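MCG133388, isoform CRA_f (Mus musculus, PDB 4ZPO) is probably a calcium-dependent cell-adhesion protein, a clustered protocadherin that may help establish and maintain specific neuronal connections in the brain. Local coordinates at residues Ser32-Phe46 with Leu75-Leu87. Sequence-based numbering, arbitrary orientation.
Sequences SRRLRLGSEENGRYF and LPVQVVTEHPLEL
Arg33 grips the turn at Glu82 and Glu86, through its backbone O and its guanidinium. Arg33 NE donates to Glu82 O (3.1 Å), which lies in the guanidinium plane, while the backbone O of Arg33 takes a nearly straight bond from Glu82 N. A bend at chi3 (62°) swings the guanidinium round to Glu86, where NH2 forms a salt bridge with the carboxylate, the two planes only 19° apart. With an alanine here, Glu86 would probably lose its charged mate and the turn with the cis peptide before Pro84 would lose a side-chain tie. On the solvent side, Glu82 also serves two arginines: OE2 pairs with Arg36 NH2, the planes almost perpendicular (89°), and OE1 more weakly with Arg34 NH1 at 3.4 Å. Val80 CG1 lies over one face of the Arg36 guanidinium, off-centre. Next along the chain, the short strand 36-37 runs antiparallel along the edge of strand 74-81, with Val80 N bonded to Arg36 O at 2.9 Å; this sheet belongs to the first extracellular cadherin domain, a Greek-key beta-sandwich. The opposite face of the sheet is packed apolar core. Leu35 CD1 sits against Thr81 CG2 (3.7 Å) and Val79 CG1, backed by Leu48 and Leu50. Farther along, Phe46 lays CD2 against Val77 CG1 (3.7 Å) and CE2 against Leu75 CD2 (3.5 Å), with Ile61 and Val92 also against its side chain.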
ATOM      1  N   SER A  32     -24.056   1.229 -60.995  1.00 93.99           N
ATOM      2  CA  SER A  32     -23.433   0.780 -62.238  1.00 89.36           C
ATOM      3  C   SER A  32     -22.023   0.239 -62.017  1.00 94.17           C
ATOM      4  O   SER A  32     -21.620  -0.740 -62.644  1.00 92.28           O
ATOM      5  CB  SER A  32     -23.397   1.922 -63.255  1.00 98.69           C
ATOM      6  OG  SER A  32     -24.705   2.369 -63.566  1.00105.04           O
ATOM      7  N   ARG A  33     -21.276   0.880 -61.124  1.00 87.72           N
ATOM      8  CA  ARG A  33     -19.913   0.452 -60.836  1.00 90.83           C
ATOM      9  C   ARG A  33     -19.859  -0.425 -59.590  1.00 86.96           C
ATOM     10  O   ARG A  33     -18.781  -0.821 -59.146  1.00 85.68           O
ATOM     11  CB  ARG A  33     -18.991   1.663 -60.677  1.00 92.75           C
ATOM     12  CG  ARG A  33     -18.918   2.543 -61.916  1.00 96.90           C
ATOM     13  CD  ARG A  33     -17.748   3.508 -61.843  1.00102.38           C
ATOM     14  NE  ARG A  33     -16.470   2.806 -61.791  1.00109.45           N
ATOM     15  CZ  ARG A  33     -15.287   3.410 -61.749  1.00115.46           C
ATOM     16  NH1 ARG A  33     -15.215   4.734 -61.757  1.00119.02           N
ATOM     17  NH2 ARG A  33     -14.174   2.691 -61.699  1.00115.89           N
ATOM     18  N   ARG A  34     -21.034  -0.722 -59.037  1.00 85.48           N
ATOM     19  CA  ARG A  34     -21.168  -1.631 -57.900  1.00 87.71           C
ATOM     20  C   ARG A  34     -20.285  -1.245 -56.716  1.00 83.18           C
ATOM     21  O   ARG A  34     -19.293  -1.914 -56.430  1.00 82.75           O
ATOM     22  CB  ARG A  34     -20.853  -3.065 -58.333  1.00 91.89           C
ATOM     23  CG  ARG A  34     -21.953  -3.722 -59.147  1.00 96.18           C
ATOM     24  CD  ARG A  34     -21.480  -5.035 -59.750  1.00105.17           C
ATOM     25  NE  ARG A  34     -22.593  -5.921 -60.076  1.00112.27           N
ATOM     26  CZ  ARG A  34     -22.465  -7.068 -60.734  1.00119.12           C
ATOM     27  NH1 ARG A  34     -21.270  -7.468 -61.147  1.00120.09           N
ATOM     28  NH2 ARG A  34     -23.534  -7.814 -60.985  1.00124.31           N
ATOM     29  N   LEU A  35     -20.649  -0.161 -56.037  1.00 78.03           N
ATOM     30  CA  LEU A  35     -19.928   0.273 -54.846  1.00 83.51           C
ATOM     31  C   LEU A  35     -20.023  -0.816 -53.785  1.00 79.30           C
ATOM     32  O   LEU A  35     -21.087  -1.402 -53.582  1.00 80.86           O
ATOM     33  CB  LEU A  35     -20.484   1.600 -54.328  1.00 82.71           C
ATOM     34  CG  LEU A  35     -19.583   2.382 -53.374  1.00 79.30           C
ATOM     35  CD1 LEU A  35     -18.193   2.548 -53.966  1.00 78.23           C
ATOM     36  CD2 LEU A  35     -20.199   3.737 -53.060  1.00 78.60           C
ATOM     37  N   ARG A  36     -18.911  -1.091 -53.112  1.00 76.81           N
ATOM     38  CA  ARG A  36     -18.802  -2.308 -52.321  1.00 76.94           C
ATOM     39  C   ARG A  36     -17.622  -2.282 -51.353  1.00 81.30           C
ATOM     40  O   ARG A  36     -16.563  -1.739 -51.670  1.00 87.27           O
ATOM     41  CB  ARG A  36     -18.676  -3.506 -53.267  1.00 84.16           C
ATOM     42  CG  ARG A  36     -18.620  -4.868 -52.608  1.00 94.83           C
ATOM     43  CD  ARG A  36     -17.799  -5.819 -53.464  1.00102.12           C
ATOM     44  NE  ARG A  36     -17.971  -5.539 -54.887  1.00108.50           N
ATOM     45  CZ  ARG A  36     -17.230  -6.074 -55.852  1.00117.29           C
ATOM     46  NH1 ARG A  36     -16.258  -6.924 -55.552  1.00122.62           N
ATOM     47  NH2 ARG A  36     -17.460  -5.756 -57.118  1.00120.53           N
ATOM     48  N   LEU A  37     -17.810  -2.866 -50.174  1.00 80.38           N
ATOM     49  CA  LEU A  37     -16.698  -3.110 -49.262  1.00 71.25           C
ATOM     50  C   LEU A  37     -15.978  -4.383 -49.687  1.00 88.48           C
ATOM     51  O   LEU A  37     -16.594  -5.294 -50.237  1.00 84.80           O
ATOM     52  CB  LEU A  37     -17.183  -3.222 -47.815  1.00 75.24           C
ATOM     53  CG  LEU A  37     -17.523  -1.911 -47.103  1.00 76.23           C
ATOM     54  CD1 LEU A  37     -18.043  -2.180 -45.699  1.00 64.39           C
ATOM     55  CD2 LEU A  37     -16.305  -1.000 -47.058  1.00 75.21           C
ATOM     56  N   GLY A  38     -14.673  -4.437 -49.431  1.00 91.97           N
ATOM     57  CA  GLY A  38     -13.838  -5.545 -49.866  1.00 92.97           C
ATOM     58  C   GLY A  38     -14.354  -6.924 -49.499  1.00 95.29           C
ATOM     59  O   GLY A  38     -14.901  -7.636 -50.341  1.00 95.51           O
ATOM     60  N   SER A  39     -14.176  -7.304 -48.239  1.00 97.01           N
ATOM     61  CA  SER A  39     -14.610  -8.617 -47.776  1.00 97.51           C
ATOM     62  C   SER A  39     -15.674  -8.504 -46.690  1.00 92.76           C
ATOM     63  O   SER A  39     -16.045  -7.403 -46.282  1.00 83.43           O
ATOM     64  CB  SER A  39     -13.417  -9.424 -47.260  1.00 97.46           C
ATOM     65  OG  SER A  39     -12.770  -8.752 -46.192  1.00 98.72           O
ATOM     66  N   GLU A  40     -16.157  -9.652 -46.227  1.00 95.36           N
ATOM     67  CA  GLU A  40     -17.174  -9.700 -45.184  1.00 94.78           C
ATOM     68  C   GLU A  40     -16.618  -9.180 -43.863  1.00 95.44           C
ATOM     69  O   GLU A  40     -17.364  -8.713 -43.003  1.00 97.57           O
ATOM     70  CB  GLU A  40     -17.697 -11.128 -45.011  1.00100.30           C
ATOM     71  CG  GLU A  40     -19.190 -11.218 -44.748  1.00105.89           C
ATOM     72  CD  GLU A  40     -20.017 -10.889 -45.975  1.00107.97           C
ATOM     73  OE1 GLU A  40     -20.039 -11.709 -46.918  1.00108.30           O
ATOM     74  OE2 GLU A  40     -20.641  -9.809 -46.000  1.00110.31           O
ATOM     75  N   GLU A  41     -15.299  -9.267 -43.711  1.00 95.14           N
ATOM     76  CA  GLU A  41     -14.624  -8.797 -42.508  1.00 93.11           C
ATOM     77  C   GLU A  41     -14.632  -7.274 -42.431  1.00 91.55           C
ATOM     78  O   GLU A  41     -14.728  -6.698 -41.347  1.00 86.93           O
ATOM     79  CB  GLU A  41     -13.186  -9.321 -42.465  1.00 92.36           C
ATOM     80  CG  GLU A  41     -12.384  -8.846 -41.264  1.00 89.91           C
ATOM     81  CD  GLU A  41     -13.009  -9.261 -39.947  1.00 90.29           C
ATOM     82  OE1 GLU A  41     -13.435 -10.431 -39.831  1.00 90.21           O
ATOM     83  OE2 GLU A  41     -13.082  -8.413 -39.030  1.00 89.26           O
ATOM     84  N   ASN A  42     -14.530  -6.629 -43.589  1.00 92.40           N
ATOM     85  CA  ASN A  42     -14.541  -5.171 -43.660  1.00 89.54           C
ATOM     86  C   ASN A  42     -15.860  -4.582 -43.172  1.00 84.20           C
ATOM     87  O   ASN A  42     -15.890  -3.495 -42.599  1.00 86.58           O
ATOM     88  CB  ASN A  42     -14.264  -4.706 -45.090  1.00 93.32           C
ATOM     89  CG  ASN A  42     -12.937  -5.206 -45.618  1.00 94.26           C
ATOM     90  OD1 ASN A  42     -12.812  -6.362 -46.022  1.00101.88           O
ATOM     91  ND2 ASN A  42     -11.937  -4.334 -45.622  1.00 91.49           N
ATOM     92  N   GLY A  43     -16.946  -5.312 -43.403  1.00 85.10           N
ATOM     93  CA  GLY A  43     -18.271  -4.852 -43.028  1.00 87.71           C
ATOM     94  C   GLY A  43     -18.665  -5.219 -41.611  1.00 88.46           C
ATOM     95  O   GLY A  43     -19.821  -5.055 -41.222  1.00 88.47           O
ATOM     96  N   ARG A  44     -17.705  -5.718 -40.838  1.00 88.35           N
ATOM     97  CA  ARG A  44     -17.960  -6.082 -39.450  1.00 85.77           C
ATOM     98  C   ARG A  44     -18.275  -4.849 -38.610  1.00 84.93           C
ATOM     99  O   ARG A  44     -19.215  -4.852 -37.815  1.00 85.54           O
ATOM    100  CB  ARG A  44     -16.764  -6.829 -38.856  1.00 85.31           C
ATOM    101  CG  ARG A  44     -16.908  -7.139 -37.372  1.00 84.29           C
ATOM    102  CD  ARG A  44     -15.665  -7.818 -36.818  1.00 83.22           C
ATOM    103  NE  ARG A  44     -15.457  -9.144 -37.393  1.00 88.23           N
ATOM    104  CZ  ARG A  44     -15.961 -10.262 -36.885  1.00 92.36           C
ATOM    105  NH1 ARG A  44     -16.708 -10.218 -35.789  1.00 92.27           N
ATOM    106  NH2 ARG A  44     -15.721 -11.427 -37.471  1.00 97.57           N
ATOM    107  N   TYR A  45     -17.489  -3.794 -38.796  1.00 82.51           N
ATOM    108  CA  TYR A  45     -17.667  -2.566 -38.029  1.00 79.94           C
ATOM    109  C   TYR A  45     -18.205  -1.422 -38.883  1.00 78.03           C
ATOM    110  O   TYR A  45     -18.628  -0.394 -38.354  1.00 78.97           O
ATOM    111  CB  TYR A  45     -16.346  -2.143 -37.380  1.00 81.53           C
ATOM    112  CG  TYR A  45     -15.790  -3.140 -36.388  1.00 81.89           C
ATOM    113  CD1 TYR A  45     -16.363  -3.294 -35.131  1.00 80.20           C
ATOM    114  CD2 TYR A  45     -14.683  -3.918 -36.703  1.00 82.75           C
ATOM    115  CE1 TYR A  45     -15.855  -4.202 -34.220  1.00 83.70           C
ATOM    116  CE2 TYR A  45     -14.166  -4.826 -35.798  1.00 87.10           C
ATOM    117  CZ  TYR A  45     -14.755  -4.965 -34.558  1.00 86.48           C
ATOM    118  OH  TYR A  45     -14.244  -5.870 -33.655  1.00 84.14           O
ATOM    119  N   PHE A  46     -18.194  -1.597 -40.200  1.00 78.00           N
ATOM    120  CA  PHE A  46     -18.611  -0.528 -41.102  1.00 72.12           C
ATOM    121  C   PHE A  46     -19.694  -0.960 -42.089  1.00 71.72           C
ATOM    122  O   PHE A  46     -19.944  -2.150 -42.287  1.00 69.67           O
ATOM    123  CB  PHE A  46     -17.407   0.013 -41.877  1.00 70.58           C
ATOM    124  CG  PHE A  46     -16.327   0.576 -41.002  1.00 71.89           C
ATOM    125  CD1 PHE A  46     -16.520   1.766 -40.322  1.00 68.50           C
ATOM    126  CD2 PHE A  46     -15.117  -0.080 -40.868  1.00 72.50           C
ATOM    127  CE1 PHE A  46     -15.525   2.288 -39.515  1.00 66.34           C
ATOM    128  CE2 PHE A  46     -14.119   0.436 -40.066  1.00 69.77           C
ATOM    129  CZ  PHE A  46     -14.322   1.623 -39.388  1.00 66.10           C
ATOM    130  N   LEU A  75      -7.526   1.548 -38.886  1.00 84.02           N
ATOM    131  CA  LEU A  75      -8.330   0.438 -39.382  1.00 81.69           C
ATOM    132  C   LEU A  75      -8.432   0.480 -40.902  1.00 84.85           C
ATOM    133  O   LEU A  75      -9.051   1.384 -41.463  1.00 89.60           O
ATOM    134  CB  LEU A  75      -9.725   0.468 -38.757  1.00 77.40           C
ATOM    135  CG  LEU A  75     -10.295  -0.884 -38.326  1.00 80.11           C
ATOM    136  CD1 LEU A  75      -9.383  -1.533 -37.293  1.00 86.18           C
ATOM    137  CD2 LEU A  75     -11.702  -0.722 -37.771  1.00 74.68           C
ATOM    138  N   PRO A  76      -7.816  -0.502 -41.578  1.00 86.64           N
ATOM    139  CA  PRO A  76      -7.813  -0.554 -43.042  1.00 85.32           C
ATOM    140  C   PRO A  76      -9.038  -1.261 -43.622  1.00 82.21           C
ATOM    141  O   PRO A  76      -9.330  -2.400 -43.258  1.00 81.55           O
ATOM    142  CB  PRO A  76      -6.538  -1.339 -43.353  1.00 87.50           C
ATOM    143  CG  PRO A  76      -6.396  -2.269 -42.192  1.00 86.69           C
ATOM    144  CD  PRO A  76      -6.988  -1.568 -40.987  1.00 87.05           C
ATOM    145  N   VAL A  77      -9.748  -0.581 -44.515  1.00 84.69           N
ATOM    146  CA  VAL A  77     -10.862  -1.199 -45.223  1.00 83.45           C
ATOM    147  C   VAL A  77     -10.640  -1.123 -46.729  1.00 83.13           C
ATOM    148  O   VAL A  77      -9.867  -0.297 -47.214  1.00 79.86           O
ATOM    149  CB  VAL A  77     -12.210  -0.546 -44.866  1.00 80.49           C
ATOM    150  CG1 VAL A  77     -12.572  -0.836 -43.418  1.00 82.02           C
ATOM    151  CG2 VAL A  77     -12.164   0.948 -45.121  1.00 78.93           C
ATOM    152  N   GLN A  78     -11.326  -1.994 -47.458  1.00 87.14           N
ATOM    153  CA  GLN A  78     -11.111  -2.146 -48.890  1.00 95.42           C
ATOM    154  C   GLN A  78     -12.369  -1.778 -49.672  1.00 96.17           C
ATOM    155  O   GLN A  78     -13.418  -2.397 -49.502  1.00100.81           O
ATOM    156  CB  GLN A  78     -10.683  -3.582 -49.195  1.00107.92           C
ATOM    157  CG  GLN A  78     -10.149  -3.822 -50.594  1.00119.75           C
ATOM    158  CD  GLN A  78      -9.524  -5.200 -50.730  1.00127.52           C
ATOM    159  OE1 GLN A  78      -9.356  -5.713 -51.835  1.00131.58           O
ATOM    160  NE2 GLN A  78      -9.174  -5.804 -49.598  1.00127.74           N
ATOM    161  N   VAL A  79     -12.263  -0.759 -50.520  1.00 96.17           N
ATOM    162  CA  VAL A  79     -13.399  -0.314 -51.322  1.00 86.87           C
ATOM    163  C   VAL A  79     -13.234  -0.729 -52.779  1.00 84.01           C
ATOM    164  O   VAL A  79     -12.259  -0.366 -53.433  1.00 85.75           O
ATOM    165  CB  VAL A  79     -13.585   1.214 -51.242  1.00 82.89           C
ATOM    166  CG1 VAL A  79     -14.669   1.671 -52.205  1.00 81.93           C
ATOM    167  CG2 VAL A  79     -13.920   1.630 -49.816  1.00 77.50           C
ATOM    168  N   VAL A  80     -14.200  -1.493 -53.283  1.00 86.12           N
ATOM    169  CA  VAL A  80     -14.117  -2.045 -54.629  1.00 82.21           C
ATOM    170  C   VAL A  80     -15.151  -1.440 -55.575  1.00 99.23           C
ATOM    171  O   VAL A  80     -16.343  -1.401 -55.266  1.00 98.95           O
ATOM    172  CB  VAL A  80     -14.302  -3.575 -54.611  1.00 87.49           C
ATOM    173  CG1 VAL A  80     -14.178  -4.146 -56.017  1.00 93.45           C
ATOM    174  CG2 VAL A  80     -13.289  -4.219 -53.680  1.00 88.78           C
ATOM    175  N   THR A  81     -14.683  -0.964 -56.725  1.00 98.14           N
ATOM    176  CA  THR A  81     -15.566  -0.495 -57.786  1.00 97.04           C
ATOM    177  C   THR A  81     -15.220  -1.212 -59.088  1.00103.06           C
ATOM    178  O   THR A  81     -14.052  -1.492 -59.357  1.00109.97           O
ATOM    179  CB  THR A  81     -15.463   1.029 -57.993  1.00 85.71           C
ATOM    180  OG1 THR A  81     -14.116   1.380 -58.330  1.00 88.00           O
ATOM    181  CG2 THR A  81     -15.873   1.769 -56.731  1.00 83.92           C
ATOM    182  N   GLU A  82     -16.236  -1.512 -59.890  1.00101.88           N
ATOM    183  CA  GLU A  82     -16.031  -2.257 -61.127  1.00101.90           C
ATOM    184  C   GLU A  82     -16.118  -1.371 -62.364  1.00106.23           C
ATOM    185  O   GLU A  82     -16.687  -0.278 -62.322  1.00104.96           O
ATOM    186  CB  GLU A  82     -17.049  -3.393 -61.242  1.00 93.56           C
ATOM    187  CG  GLU A  82     -16.930  -4.454 -60.164  1.00 92.35           C
ATOM    188  CD  GLU A  82     -17.893  -5.606 -60.380  1.00102.65           C
ATOM    189  OE1 GLU A  82     -18.241  -5.879 -61.549  1.00110.44           O
ATOM    190  OE2 GLU A  82     -18.307  -6.234 -59.384  1.00 97.74           O
ATOM    191  N   HIS A  83     -15.548  -1.868 -63.461  1.00107.82           N
ATOM    192  CA  HIS A  83     -15.591  -1.205 -64.764  1.00109.66           C
ATOM    193  C   HIS A  83     -15.101   0.244 -64.729  1.00112.48           C
ATOM    194  O   HIS A  83     -15.907   1.175 -64.760  1.00113.57           O
ATOM    195  CB  HIS A  83     -17.011  -1.252 -65.328  1.00106.18           C
ATOM    196  CG  HIS A  83     -17.641  -2.607 -65.266  1.00104.15           C
ATOM    197  ND1 HIS A  83     -18.591  -2.946 -64.323  1.00102.62           N
ATOM    198  CD2 HIS A  83     -17.459  -3.714 -66.025  1.00109.57           C
ATOM    199  CE1 HIS A  83     -18.965  -4.198 -64.506  1.00 99.84           C
ATOM    200  NE2 HIS A  83     -18.293  -4.688 -65.533  1.00111.40           N
ATOM    201  N   PRO A  84     -13.773   0.440 -64.663  1.00113.10           N
ATOM    202  CA  PRO A  84     -12.772  -0.627 -64.568  1.00116.43           C
ATOM    203  C   PRO A  84     -12.568  -1.078 -63.126  1.00116.08           C
ATOM    204  O   PRO A  84     -12.747  -0.283 -62.204  1.00111.90           O
ATOM    205  CB  PRO A  84     -11.497   0.027 -65.128  1.00108.83           C
ATOM    206  CG  PRO A  84     -11.863   1.472 -65.443  1.00113.02           C
ATOM    207  CD  PRO A  84     -13.139   1.764 -64.727  1.00111.02           C
ATOM    208  N   LEU A  85     -12.209  -2.344 -62.942  1.00121.31           N
ATOM    209  CA  LEU A  85     -12.007  -2.899 -61.609  1.00119.48           C
ATOM    210  C   LEU A  85     -10.835  -2.215 -60.911  1.00122.61           C
ATOM    211  O   LEU A  85      -9.676  -2.564 -61.133  1.00128.10           O
ATOM    212  CB  LEU A  85     -11.778  -4.412 -61.690  1.00119.66           C
ATOM    213  CG  LEU A  85     -11.816  -5.227 -60.395  1.00114.16           C
ATOM    214  CD1 LEU A  85     -12.474  -6.576 -60.642  1.00111.70           C
ATOM    215  CD2 LEU A  85     -10.419  -5.422 -59.824  1.00114.57           C
ATOM    216  N   GLU A  86     -11.146  -1.229 -60.076  1.00124.08           N
ATOM    217  CA  GLU A  86     -10.122  -0.505 -59.333  1.00129.34           C
ATOM    218  C   GLU A  86     -10.400  -0.547 -57.834  1.00124.44           C
ATOM    219  O   GLU A  86     -11.504  -0.236 -57.384  1.00122.19           O
ATOM    220  CB  GLU A  86     -10.027   0.945 -59.817  1.00133.91           C
ATOM    221  CG  GLU A  86     -11.363   1.660 -59.927  1.00136.02           C
ATOM    222  CD  GLU A  86     -11.211   3.132 -60.255  1.00140.28           C
ATOM    223  OE1 GLU A  86     -12.202   3.749 -60.700  1.00140.16           O
ATOM    224  OE2 GLU A  86     -10.102   3.673 -60.063  1.00142.84           O
ATOM    225  N   LEU A  87      -9.388  -0.937 -57.065  1.00120.89           N
ATOM    226  CA  LEU A  87      -9.530  -1.074 -55.623  1.00114.78           C
ATOM    227  C   LEU A  87      -8.928   0.129 -54.904  1.00111.12           C
ATOM    228  O   LEU A  87      -7.869   0.624 -55.287  1.00114.87           O
ATOM    229  CB  LEU A  87      -8.871  -2.368 -55.138  1.00117.67           C
ATOM    230  CG  LEU A  87      -9.307  -3.663 -55.832  1.00120.35           C
ATOM    231  CD1 LEU A  87      -8.408  -3.991 -57.020  1.00125.77           C
ATOM    232  CD2 LEU A  87      -9.338  -4.820 -54.850  1.00118.44           C
TER